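Local coordinates for protein branched-chain alpha-ketoacid decarboxylase (Lactococcus lactis, PDB 2VBF) that probably decarboxylates branched-chain and aromatic alpha-keto acids to aldehydes, using thiamine diphosphate and magnesium as cofactors, at residues A[377-382]-A[547-552]; A[454-459]-A[499-504]; A[480-485]-A[494-499]; A[485-490]-A[557-562]. One frame throughout, in Å; residues are numbered along the deposited sequence.

Interaction 1 (A[377-382]-A[547-552])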
# COMPACT_ATOMS: atom_id res chain seq x y z
N LEU A 377 18.04 27.75 -9.61
CA LEU A 377 16.98 27.71 -8.60
C LEU A 377 17.50 27.31 -7.23
O LEU A 377 18.27 26.35 -7.10
CB LEU A 377 15.90 26.71 -9.00
CG LEU A 377 14.64 27.23 -9.65
CD1 LEU A 377 13.72 26.02 -9.91
CD2 LEU A 377 13.93 28.28 -8.79
N SER A 378 17.06 28.04 -6.22
CA SER A 378 17.33 27.71 -4.83
C SER A 378 15.98 27.59 -4.12
O SER A 378 14.98 28.18 -4.56
CB SER A 378 18.18 28.78 -4.16
OG SER A 378 17.48 30.01 -4.07
N GLN A 379 15.98 26.85 -3.01
CA GLN A 379 14.74 26.59 -2.29
C GLN A 379 14.06 27.87 -1.80
O GLN A 379 12.89 28.09 -2.09
CB GLN A 379 14.99 25.65 -1.11
CG GLN A 379 15.24 24.21 -1.51
CD GLN A 379 13.97 23.41 -1.71
OE1 GLN A 379 12.87 23.87 -1.37
NE2 GLN A 379 14.11 22.19 -2.24
N ASP A 380 14.78 28.72 -1.09
CA ASP A 380 14.18 29.94 -0.55
C ASP A 380 13.57 30.84 -1.64
O ASP A 380 12.45 31.33 -1.49
CB ASP A 380 15.18 30.71 0.30
CG ASP A 380 15.52 29.99 1.60
OD1 ASP A 380 14.65 29.24 2.12
OD2 ASP A 380 16.64 30.16 2.10
N ARG A 381 14.30 31.02 -2.74
CA ARG A 381 13.80 31.79 -3.88
C ARG A 381 12.62 31.12 -4.58
O ARG A 381 11.70 31.80 -5.05
CB ARG A 381 14.93 32.05 -4.89
CG ARG A 381 16.05 32.92 -4.33
CD ARG A 381 15.66 34.40 -4.30
NE ARG A 381 15.54 34.95 -5.65
CZ ARG A 381 15.15 36.18 -5.93
NH1 ARG A 381 14.81 37.02 -4.96
NH2 ARG A 381 15.08 36.58 -7.19
N LEU A 382 12.64 29.78 -4.66
CA LEU A 382 11.54 29.04 -5.24
C LEU A 382 10.22 29.40 -4.56
O LEU A 382 9.23 29.69 -5.23
CB LEU A 382 11.77 27.52 -5.15
CG LEU A 382 10.61 26.61 -5.54
CD1 LEU A 382 10.12 26.83 -6.97
CD2 LEU A 382 10.99 25.13 -5.37
N LEU A 547 11.71 20.33 -11.62
CA LEU A 547 12.59 21.36 -11.05
C LEU A 547 13.87 20.70 -10.57
O LEU A 547 13.82 19.71 -9.82
CB LEU A 547 11.92 22.07 -9.86
CG LEU A 547 10.55 22.69 -10.12
CD1 LEU A 547 10.02 23.32 -8.83
CD2 LEU A 547 10.61 23.73 -11.26
N VAL A 548 15.02 21.23 -10.98
CA VAL A 548 16.30 20.71 -10.50
C VAL A 548 16.85 21.61 -9.40
O VAL A 548 17.03 22.82 -9.58
CB VAL A 548 17.33 20.54 -11.65
CG1 VAL A 548 18.62 19.94 -11.10
CG2 VAL A 548 16.76 19.66 -12.75
N LEU A 549 17.09 21.01 -8.24
CA LEU A 549 17.65 21.71 -7.09
C LEU A 549 18.71 20.84 -6.42
O LEU A 549 18.74 19.62 -6.60
CB LEU A 549 16.54 22.07 -6.09
CG LEU A 549 15.70 23.28 -6.53
CD1 LEU A 549 14.40 22.84 -7.20
CD2 LEU A 549 15.44 24.24 -5.38
N GLU A 550 19.61 21.48 -5.67
CA GLU A 550 20.72 20.76 -5.04
C GLU A 550 20.24 19.95 -3.85
O GLU A 550 19.36 20.38 -3.10
CB GLU A 550 21.82 21.73 -4.61
CG GLU A 550 22.43 22.54 -5.75
CD GLU A 550 23.14 21.68 -6.78
OE1 GLU A 550 23.72 20.63 -6.41
OE2 GLU A 550 23.12 22.05 -7.98
N LYS A 551 20.83 18.77 -3.66
CA LYS A 551 20.44 17.90 -2.55
C LYS A 551 20.68 18.54 -1.17
O LYS A 551 19.96 18.24 -0.21
CB LYS A 551 21.15 16.55 -2.65
CG LYS A 551 22.62 16.55 -2.38
CD LYS A 551 23.18 15.12 -2.40
CE LYS A 551 23.00 14.48 -3.77
NZ LYS A 551 23.61 13.14 -3.86
N GLU A 552 21.67 19.42 -1.09
CA GLU A 552 22.05 20.08 0.16
C GLU A 552 21.16 21.28 0.49
O GLU A 552 21.24 21.83 1.59
CB GLU A 552 23.50 20.57 0.10
CG GLU A 552 24.52 19.47 -0.14
CD GLU A 552 24.78 19.17 -1.61
OE1 GLU A 552 24.16 19.80 -2.51
OE2 GLU A 552 25.64 18.30 -1.87
O HOH W 1 19.40 24.31 -5.08
O HOH W 2 16.70 20.71 -2.43

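Interaction 2 (A[454-459]-A[499-504]). With TPP (thiamine diphosphate), chain F.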
# COMPACT_ATOMS: atom_id res chain seq x y z
N SER A 454 9.20 11.14 -3.08
CA SER A 454 7.78 10.92 -2.77
C SER A 454 6.98 10.54 -4.00
O SER A 454 6.11 9.67 -3.94
CB SER A 454 7.19 12.18 -2.14
OG SER A 454 7.77 12.44 -0.88
N LEU A 455 7.27 11.18 -5.14
CA LEU A 455 6.61 10.80 -6.41
C LEU A 455 6.78 9.32 -6.73
O LEU A 455 5.87 8.69 -7.24
CB LEU A 455 7.13 11.64 -7.58
CG LEU A 455 6.52 11.26 -8.95
CD1 LEU A 455 5.02 11.60 -9.03
CD2 LEU A 455 7.29 11.95 -10.09
N GLN A 456 7.94 8.75 -6.39
CA GLN A 456 8.22 7.37 -6.71
C GLN A 456 7.26 6.38 -6.02
O GLN A 456 7.06 5.27 -6.51
CB GLN A 456 9.67 7.04 -6.39
CG GLN A 456 10.69 7.79 -7.27
CD GLN A 456 12.05 7.12 -7.35
OE1 GLN A 456 12.22 5.99 -6.91
NE2 GLN A 456 13.03 7.82 -7.95
N LEU A 457 6.63 6.79 -4.92
CA LEU A 457 5.69 5.90 -4.23
C LEU A 457 4.33 5.76 -4.93
O LEU A 457 3.65 4.74 -4.76
CB LEU A 457 5.43 6.33 -2.79
CG LEU A 457 6.57 6.12 -1.79
CD1 LEU A 457 7.46 7.36 -1.75
CD2 LEU A 457 6.06 5.77 -0.38
N THR A 458 3.92 6.78 -5.69
CA THR A 458 2.53 6.88 -6.20
C THR A 458 2.42 7.32 -7.68
O THR A 458 1.31 7.62 -8.15
CB THR A 458 1.68 7.85 -5.33
OG1 THR A 458 2.29 9.15 -5.34
CG2 THR A 458 1.53 7.35 -3.88
N VAL A 459 3.53 7.25 -8.41
CA VAL A 459 3.62 7.71 -9.79
C VAL A 459 2.57 7.14 -10.75
O VAL A 459 2.19 7.80 -11.71
CB VAL A 459 5.05 7.42 -10.36
CG1 VAL A 459 5.25 5.93 -10.55
CG2 VAL A 459 5.28 8.18 -11.68
N PRO A 499 17.07 5.89 -6.96
CA PRO A 499 17.36 5.81 -8.39
C PRO A 499 16.81 7.05 -9.12
O PRO A 499 15.66 7.42 -8.88
CB PRO A 499 16.65 4.51 -8.83
CG PRO A 499 16.43 3.75 -7.56
CD PRO A 499 16.20 4.78 -6.53
N MET A 500 17.62 7.72 -9.95
CA MET A 500 17.10 8.91 -10.62
C MET A 500 16.37 8.54 -11.90
O MET A 500 16.95 8.02 -12.86
CB MET A 500 18.17 9.98 -10.91
CG MET A 500 17.55 11.36 -11.33
SD MET A 500 18.77 12.64 -11.65
CE MET A 500 19.29 12.95 -9.96
N TRP A 501 15.08 8.82 -11.91
CA TRP A 501 14.28 8.70 -13.12
C TRP A 501 14.41 9.97 -13.97
O TRP A 501 14.82 11.02 -13.48
CB TRP A 501 12.81 8.50 -12.78
CG TRP A 501 12.50 7.35 -11.88
CD1 TRP A 501 13.35 6.36 -11.48
CD2 TRP A 501 11.24 7.08 -11.28
NE1 TRP A 501 12.68 5.48 -10.66
CE2 TRP A 501 11.38 5.90 -10.52
CE3 TRP A 501 10.00 7.72 -11.31
CZ2 TRP A 501 10.32 5.34 -9.79
CZ3 TRP A 501 8.95 7.17 -10.59
CH2 TRP A 501 9.12 5.99 -9.84
N ASN A 502 14.02 9.84 -15.23
CA ASN A 502 13.85 11.00 -16.12
C ASN A 502 12.44 11.53 -15.95
O ASN A 502 11.55 11.24 -16.74
CB ASN A 502 14.14 10.60 -17.57
CG ASN A 502 15.56 10.11 -17.76
OD1 ASN A 502 16.52 10.80 -17.39
ND2 ASN A 502 15.71 8.91 -18.30
N TYR A 503 12.25 12.32 -14.88
CA TYR A 503 10.91 12.71 -14.41
C TYR A 503 10.10 13.43 -15.49
O TYR A 503 8.92 13.18 -15.63
CB TYR A 503 11.01 13.56 -13.13
CG TYR A 503 11.70 12.79 -12.03
CD1 TYR A 503 11.07 11.72 -11.40
CD2 TYR A 503 13.00 13.09 -11.65
CE1 TYR A 503 11.72 10.97 -10.41
CE2 TYR A 503 13.66 12.36 -10.68
CZ TYR A 503 13.01 11.29 -10.06
OH TYR A 503 13.68 10.56 -9.11
N SER A 504 10.74 14.29 -16.27
CA SER A 504 10.03 15.06 -17.29
C SER A 504 9.44 14.19 -18.42
O SER A 504 8.50 14.61 -19.11
CB SER A 504 10.94 16.15 -17.88
OG SER A 504 11.91 15.59 -18.74
N1' TPP F . 7.47 6.35 4.08
C2' TPP F . 6.22 6.93 4.09
CM2 TPP F . 5.07 6.17 3.50
N3' TPP F . 6.06 8.17 4.66
C4' TPP F . 7.13 8.84 5.22
N4' TPP F . 6.93 10.01 5.77
C5' TPP F . 8.41 8.27 5.18
C6' TPP F . 8.58 7.01 4.61
C7' TPP F . 9.61 8.99 5.75
N3 TPP F . 9.96 10.18 4.98
C2 TPP F . 9.59 11.48 5.27
S1 TPP F . 10.12 12.62 4.24
C5 TPP F . 10.91 11.48 3.40
C4 TPP F . 10.76 10.18 3.88
CM4 TPP F . 11.39 8.95 3.28
C6 TPP F . 11.72 11.93 2.20
C7 TPP F . 10.93 12.63 1.11
O7 TPP F . 11.85 12.94 0.09
PA TPP F . 11.44 13.83 -1.16
O1A TPP F . 10.03 13.54 -1.62
O2A TPP F . 12.46 13.58 -2.26
O3A TPP F . 11.45 15.33 -0.55
PB TPP F . 12.70 16.36 -0.45
O1B TPP F . 12.88 16.65 1.01
O2B TPP F . 12.25 17.60 -1.17
O3B TPP F . 13.93 15.77 -1.08
O HOH W 3 13.07 3.72 -8.32

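Interaction 3 (A[480-485]-A[494-499]). With MG (magnesium ion), chain E; TPP (thiamine diphosphate), chain F.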
# COMPACT_ATOMS: atom_id res chain seq x y z
N ASP A 480 17.83 14.84 -6.23
CA ASP A 480 18.66 13.65 -6.17
C ASP A 480 18.53 12.94 -4.81
O ASP A 480 19.54 12.57 -4.20
CB ASP A 480 20.12 14.05 -6.45
CG ASP A 480 21.02 12.86 -6.73
OD1 ASP A 480 20.52 11.79 -7.19
OD2 ASP A 480 22.24 13.00 -6.48
N GLY A 481 17.29 12.70 -4.38
CA GLY A 481 17.00 11.92 -3.17
C GLY A 481 16.18 12.60 -2.08
O GLY A 481 15.43 13.56 -2.34
N TYR A 482 16.35 12.12 -0.84
CA TYR A 482 15.50 12.49 0.29
C TYR A 482 16.15 13.60 1.10
O TYR A 482 16.81 13.35 2.12
CB TYR A 482 15.24 11.30 1.23
CG TYR A 482 14.61 10.03 0.68
CD1 TYR A 482 13.56 10.05 -0.25
CD2 TYR A 482 15.03 8.79 1.14
CE1 TYR A 482 12.96 8.87 -0.68
CE2 TYR A 482 14.45 7.60 0.70
CZ TYR A 482 13.42 7.64 -0.22
OH TYR A 482 12.83 6.47 -0.66
N THR A 483 15.96 14.84 0.66
CA THR A 483 16.64 15.98 1.28
C THR A 483 16.17 16.22 2.71
O THR A 483 16.98 16.47 3.59
CB THR A 483 16.53 17.25 0.41
OG1 THR A 483 17.42 17.12 -0.71
CG2 THR A 483 16.90 18.51 1.20
N VAL A 484 14.87 16.13 2.97
CA VAL A 484 14.39 16.26 4.34
C VAL A 484 15.05 15.23 5.26
O VAL A 484 15.44 15.56 6.38
CB VAL A 484 12.85 16.20 4.46
CG1 VAL A 484 12.31 15.00 3.74
CG2 VAL A 484 12.41 16.21 5.94
N GLU A 485 15.23 14.00 4.78
CA GLU A 485 15.89 12.96 5.57
C GLU A 485 17.37 13.29 5.81
O GLU A 485 17.88 13.13 6.93
CB GLU A 485 15.76 11.59 4.92
CG GLU A 485 14.30 11.11 4.70
CD GLU A 485 13.54 10.87 5.99
OE1 GLU A 485 13.34 9.68 6.34
OE2 GLU A 485 13.11 11.86 6.63
N SER A 494 23.93 6.33 2.06
CA SER A 494 23.40 5.81 0.80
C SER A 494 21.88 5.57 0.82
O SER A 494 21.24 5.55 -0.23
CB SER A 494 24.12 4.52 0.40
OG SER A 494 23.91 3.50 1.35
N TYR A 495 21.32 5.38 2.00
CA TYR A 495 19.88 5.14 2.09
C TYR A 495 19.05 6.38 1.77
O TYR A 495 17.84 6.27 1.60
CB TYR A 495 19.49 4.55 3.45
CG TYR A 495 19.93 5.32 4.67
CD1 TYR A 495 19.35 6.55 5.02
CD2 TYR A 495 20.92 4.81 5.50
CE1 TYR A 495 19.76 7.24 6.14
CE2 TYR A 495 21.32 5.48 6.63
CZ TYR A 495 20.75 6.71 6.95
OH TYR A 495 21.16 7.39 8.08
N ASN A 496 19.69 7.56 1.71
CA ASN A 496 18.98 8.79 1.35
C ASN A 496 19.03 9.06 -0.15
O ASN A 496 18.40 9.99 -0.65
CB ASN A 496 19.50 9.97 2.18
CG ASN A 496 18.92 9.98 3.59
OD1 ASN A 496 17.80 9.51 3.80
ND2 ASN A 496 19.67 10.51 4.55
N ASP A 497 19.78 8.21 -0.85
CA ASP A 497 19.81 8.21 -2.31
C ASP A 497 18.66 7.36 -2.87
O ASP A 497 18.27 6.35 -2.27
CB ASP A 497 21.14 7.64 -2.83
CG ASP A 497 22.32 8.53 -2.52
OD1 ASP A 497 22.21 9.76 -2.71
OD2 ASP A 497 23.37 7.99 -2.12
N ILE A 498 18.14 7.77 -4.02
CA ILE A 498 17.15 7.01 -4.78
C ILE A 498 17.59 6.89 -6.24
O ILE A 498 18.39 7.71 -6.72
CB ILE A 498 15.75 7.66 -4.73
CG1 ILE A 498 15.74 9.01 -5.49
CG2 ILE A 498 15.33 7.84 -3.27
CD1 ILE A 498 14.46 9.84 -5.30
N PRO A 499 17.07 5.89 -6.96
CA PRO A 499 17.36 5.81 -8.39
C PRO A 499 16.81 7.05 -9.12
O PRO A 499 15.66 7.42 -8.88
CB PRO A 499 16.65 4.51 -8.83
CG PRO A 499 16.43 3.75 -7.56
CD PRO A 499 16.20 4.78 -6.53
MG MG E . 13.96 14.83 -3.00
N1' TPP F . 7.47 6.35 4.08
C2' TPP F . 6.22 6.93 4.09
CM2 TPP F . 5.07 6.17 3.50
N3' TPP F . 6.06 8.17 4.66
C4' TPP F . 7.13 8.84 5.22
N4' TPP F . 6.93 10.01 5.77
C5' TPP F . 8.41 8.27 5.18
C6' TPP F . 8.58 7.01 4.61
C7' TPP F . 9.61 8.99 5.75
N3 TPP F . 9.96 10.18 4.98
C2 TPP F . 9.59 11.48 5.27
S1 TPP F . 10.12 12.62 4.24
C5 TPP F . 10.91 11.48 3.40
C4 TPP F . 10.76 10.18 3.88
CM4 TPP F . 11.39 8.95 3.28
C6 TPP F . 11.72 11.93 2.20
C7 TPP F . 10.93 12.63 1.11
O7 TPP F . 11.85 12.94 0.09
PA TPP F . 11.44 13.83 -1.16
O1A TPP F . 10.03 13.54 -1.62
O2A TPP F . 12.46 13.58 -2.26
O3A TPP F . 11.45 15.33 -0.55
PB TPP F . 12.70 16.36 -0.45
O1B TPP F . 12.88 16.65 1.01
O2B TPP F . 12.25 17.60 -1.17
O3B TPP F . 13.93 15.77 -1.08
O HOH W 4 18.09 10.40 -7.54
O HOH W 5 20.22 9.81 -5.03
O HOH W 6 12.57 16.32 -3.58

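Interaction 4 (A[485-490]-A[557-562]). With TPP (thiamine diphosphate), chain F.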
# COMPACT_ATOMS: atom_id res chain seq x y z
N GLU A 485 15.23 14.00 4.78
CA GLU A 485 15.89 12.96 5.57
C GLU A 485 17.37 13.29 5.81
O GLU A 485 17.88 13.13 6.93
CB GLU A 485 15.76 11.59 4.92
CG GLU A 485 14.30 11.11 4.70
CD GLU A 485 13.54 10.87 5.99
OE1 GLU A 485 13.34 9.68 6.34
OE2 GLU A 485 13.11 11.86 6.63
N ARG A 486 18.04 13.79 4.77
CA ARG A 486 19.45 14.21 4.89
C ARG A 486 19.62 15.29 5.95
O ARG A 486 20.62 15.32 6.66
CB ARG A 486 19.96 14.75 3.55
CG ARG A 486 20.01 13.74 2.41
CD ARG A 486 20.58 14.42 1.18
NE ARG A 486 20.36 13.67 -0.06
CZ ARG A 486 21.11 12.65 -0.47
NH1 ARG A 486 22.13 12.23 0.27
NH2 ARG A 486 20.84 12.06 -1.62
N GLU A 487 18.63 16.18 6.06
CA GLU A 487 18.62 17.25 7.06
C GLU A 487 18.43 16.75 8.49
O GLU A 487 18.93 17.38 9.44
CB GLU A 487 17.52 18.26 6.73
CG GLU A 487 17.74 19.04 5.46
CD GLU A 487 18.90 20.04 5.57
OE1 GLU A 487 19.04 20.67 6.63
OE2 GLU A 487 19.64 20.19 4.58
N ILE A 488 17.71 15.65 8.66
CA ILE A 488 17.48 15.07 9.99
C ILE A 488 18.67 14.22 10.41
O ILE A 488 19.22 14.40 11.51
CB ILE A 488 16.17 14.21 10.02
CG1 ILE A 488 14.95 15.07 9.68
CG2 ILE A 488 15.98 13.54 11.37
CD1 ILE A 488 13.64 14.29 9.49
N HIS A 489 19.09 13.32 9.52
CA HIS A 489 20.13 12.34 9.85
C HIS A 489 20.76 11.69 8.61
O HIS A 489 20.05 11.26 7.70
CB HIS A 489 19.53 11.24 10.71
CG HIS A 489 20.55 10.32 11.30
ND1 HIS A 489 21.19 10.60 12.49
CD2 HIS A 489 21.04 9.13 10.88
CE1 HIS A 489 22.04 9.63 12.77
NE2 HIS A 489 21.97 8.72 11.81
N GLY A 490 22.09 11.60 8.59
CA GLY A 490 22.81 10.87 7.54
C GLY A 490 22.82 11.54 6.18
O GLY A 490 22.46 10.93 5.19
N LEU A 557 12.88 27.13 6.89
CA LEU A 557 12.05 26.48 7.92
C LEU A 557 12.53 25.04 8.18
O LEU A 557 12.59 24.61 9.33
CB LEU A 557 10.56 26.49 7.56
CG LEU A 557 9.59 25.91 8.61
CD1 LEU A 557 9.78 26.61 9.95
CD2 LEU A 557 8.14 26.02 8.16
N LEU A 558 12.88 24.32 7.11
CA LEU A 558 13.29 22.92 7.23
C LEU A 558 14.70 22.80 7.81
O LEU A 558 15.01 21.85 8.52
CB LEU A 558 13.20 22.19 5.88
CG LEU A 558 13.67 20.73 5.84
CD1 LEU A 558 13.01 19.90 6.95
CD2 LEU A 558 13.40 20.12 4.49
N LYS A 559 15.56 23.76 7.50
CA LYS A 559 16.90 23.77 8.09
C LYS A 559 16.78 23.76 9.61
O LYS A 559 17.57 23.10 10.29
CB LYS A 559 17.70 24.99 7.61
CG LYS A 559 18.13 24.90 6.16
CD LYS A 559 19.09 26.00 5.77
CE LYS A 559 20.50 25.79 6.34
NZ LYS A 559 21.10 24.49 5.92
N LYS A 560 15.79 24.47 10.14
CA LYS A 560 15.56 24.53 11.58
C LYS A 560 14.83 23.29 12.09
O LYS A 560 15.22 22.70 13.09
CB LYS A 560 14.78 25.79 11.94
CG LYS A 560 15.49 27.08 11.54
CD LYS A 560 14.63 28.30 11.84
CE LYS A 560 15.32 29.59 11.42
NZ LYS A 560 16.59 29.81 12.19
N MET A 561 13.78 22.90 11.38
CA MET A 561 12.94 21.78 11.82
C MET A 561 13.64 20.42 11.74
O MET A 561 13.35 19.51 12.54
CB MET A 561 11.66 21.76 10.98
CG MET A 561 10.57 20.94 11.59
SD MET A 561 9.94 21.61 13.14
CE MET A 561 9.28 20.09 13.85
N GLY A 562 14.54 20.27 10.77
CA GLY A 562 15.33 19.04 10.62
C GLY A 562 16.09 18.72 11.90
O GLY A 562 16.12 17.57 12.34
N1' TPP F . 7.47 6.35 4.08
C2' TPP F . 6.22 6.93 4.09
CM2 TPP F . 5.07 6.17 3.50
N3' TPP F . 6.06 8.17 4.66
C4' TPP F . 7.13 8.84 5.22
N4' TPP F . 6.93 10.01 5.77
C5' TPP F . 8.41 8.27 5.18
C6' TPP F . 8.58 7.01 4.61
C7' TPP F . 9.61 8.99 5.75
N3 TPP F . 9.96 10.18 4.98
C2 TPP F . 9.59 11.48 5.27
S1 TPP F . 10.12 12.62 4.24
C5 TPP F . 10.91 11.48 3.40
C4 TPP F . 10.76 10.18 3.88
CM4 TPP F . 11.39 8.95 3.28
C6 TPP F . 11.72 11.93 2.20
C7 TPP F . 10.93 12.63 1.11
O7 TPP F . 11.85 12.94 0.09
PA TPP F . 11.44 13.83 -1.16
O1A TPP F . 10.03 13.54 -1.62
O2A TPP F . 12.46 13.58 -2.26
O3A TPP F . 11.45 15.33 -0.55
PB TPP F . 12.70 16.36 -0.45
O1B TPP F . 12.88 16.65 1.01
O2B TPP F . 12.25 17.60 -1.17
O3B TPP F . 13.93 15.77 -1.08
O HOH W 7 18.38 20.52 9.37
O HOH W 8 20.26 23.46 3.80

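Interaction 1 (A[377-382]-A[547-552])
Leu377 meets three consecutive residues of 547-552. Its CD1 touches Leu547 CD2 at 4.1 Å, where the two side chains cross obliquely, and its CB rests on Leu549 CG at 4.2 Å and beside the carbonyl oxygen of Val548. Its own backbone O accepts a hydrogen bond from a water, which in turn accepts one from Glu550 N. Ser378, the N-cap of helix 379-389, meets the other segment mainly through its backbone: Ser378 C lies 3.6 Å from Leu549 CD2, and its O takes the N-H of Leu382 in the first helical turn. Gln379 N sits just as near that methyl. Gln379 CG lies 3.9 Å from Leu549 CD2, and the bend beyond it (chi2 -85°) folds the amide back so that CD and NE2 stay scarcely farther from the same methyl; the two side chains run at about a right angle. Gln379 NE2 donates to a second water, 3.0 Å away, which donates a hydrogen bond to Glu550 O, while OE1 is held by Trp383 NE1. Leu382 closes the contact. With its CG anti to the backbone N (chi1 171°), both methyls face Leu547, CD1 lying 4.0 Å from Leu547 CD1. Phe528 of helix 525-537 packs on both of these leucines, where strand 542-548 leaves the parallel sheet of the cofactor-binding C-terminal domain. With no direct hydrogen bond between the segments, cohesion comes from branched aliphatic packing, and two waters join the backbone of Glu550 to Leu377 O, just before the helix, and to the Gln379 amide in its first turn.

Interaction 2 (A[454-459]-A[499-504])
Gln456 lies flat on the indole of Trp501, its amide turned only 10° from the ring plane. This is the dense part of the contact: Gln456 CD is 3.5 Å from Trp501 CE2, and Gln456 CG makes a CH-pi contact 3.6 Å from the centroid of the six-membered ring. The chain runs extended beyond CG (chi2 -158°), which carries NE2 past the indole to two acceptors. Both lie close to the amide plane, Pro499 O at 2.8 Å and Tyr503 OH at 3.0 Å from NE2; the proline carbonyl points almost straight at the nitrogen. With two partners for NE2, the amide has little scope to flip. Around this core the packing is looser. Leu455 CD2 reaches Tyr503 CD1 at 4.0 Å, the two side chains sliding past in opposite directions, and Val459 CG1 approaches Trp501 CZ3 at 3.9 Å. On another side a water sits 2.8 Å from Gln456 OE1 and accepts the N-H of Trp501 NE1. An alanine in place of Trp501 would strip the aromatic floor from under the amide and would probably leave Gln456 less firmly held flat, opening a gap beside Val459. The second subunit adjoins this region: its Phe510 meets the Trp501 ring, and its Gln460 bonds to Gln456 O. At the start of helix 452-458, Ser454 holds the cofactor, with its N and OG both bonded to O1A of thiamine diphosphate. A buried amide thus has both its hydrogens engaged while its face rests on an aromatic ring, pinning the loop to the diphosphate-binding helix.

Interaction 3 (A[480-485]-A[494-499])
Tyr482 N donates to Asn496 O at 3.0 Å in a nearly straight bond that lies in the carbonyl plane, and the Tyr482 ring is held between protein and cofactor. Ile498 CG2 sits over one face, 3.9 Å from the ring centroid in a CH-pi contact; CM4 of thiamine diphosphate covers the opposite face, and Asn496 OD1 lies in the ring plane at the edge. That oxygen, buried without a polar partner, presses 3.1 Å from Glu485 CB, whereas ND2 is taken by Gly490 O and His489 O. Gly481 CA comes within 3.5 Å of Asn496 O, where a beta carbon would collide, and its backbone angles (phi 123°) would jam one against the preceding carbonyl as well; Gly481 O binds magnesium at 2.0 Å. The metal's other ligands are O2A and O3B of the diphosphate, a water, Asp452 and Asn479, making six with Gly481 O. Next along the chain, Thr483 N and Val484 N donate to O3B and O1B, both at 2.8 Å, at the first turn of helix 483-488. Farther out, Asp480 OD1 and Ile498 are linked through two waters, Arg486 salt-bridges Asp497, and Lys551 salt-bridges Asp480. Gly481 and Asn479, with Asp452 from the Gly-Asp-Gly turn, form the magnesium and diphosphate site marked by the GDG...NN signature of thiamine diphosphate enzymes.

Interaction 4 (A[485-490]-A[557-562])
Gly562 lets two helices come together with their backbones almost touching: its CA stands 4.6 Å from that of Ile488, and Gly562 O lies 3.7 Å from Ile488 CA. A beta carbon at Gly562 would crowd Glu487 CB. Ile488 meets the glycine carbonyl through CG1, 3.8 Å from Gly562 O. Glu487 buries more surface than any other residue here, yet makes no direct hydrogen bond to 557-562. Glu487 CG rests 4.4 Å from Leu558 CG, and the bend at chi2 (-70°) turns the carboxylate so that OE1 comes near Lys559 CA. The carboxylate and the ammonium stay beyond salt-bridge range, with Glu487 OE1 4.4 Å from Lys559 NZ; a water lies between OE1 and Lys559 O, and another accepts from NZ. Lys563 NZ, one turn along, is bonded to Glu487 O. The pair joins helix 483-488, whose start holds the diphosphate in the C-terminal domain of a thiamine diphosphate enzyme, to the C-terminal helix 556-568. Leu558 also packs on Thr402 and Phe405 of helix 402-407. On the side of 485-490 turned from this packing, the bent chain of Glu485 lies along the thiazolium: CG is 3.6 Å from TPP C5, and OE1 is 3.6 Å from TPP C4. Were Glu485 replaced by alanine, the carboxyl group beside the thiazolium would go, which is likely to leave a gap there with no acid from this segment next to the ring. Gly48 of the second subunit packs on Glu485, and Asp56 of that subunit bonds to His489 NE2.

All four contacts belong to the C-terminal domain around its bound thiamine diphosphate. Interactions 2 and 3 have centres about 12 Å apart and share Pro499; 3 and 4, with centres also about 12 Å apart, share Glu485 and helix 483-488. Along the chain, interaction 3 is nested within the loop closed by 2, and 2 within that closed by 1, while 4 crosses all three. Interaction 1, its centre about 15 Å from those of 3 and 4, lies at the end of strand 542-548, from which the chain leads to helix 556-568. Lys551 ties interaction 1 to 3. Interactions 2, 3 and 4 each touch both cofactor and second subunit, so one site is built jointly by helices, loops and the dimer interface.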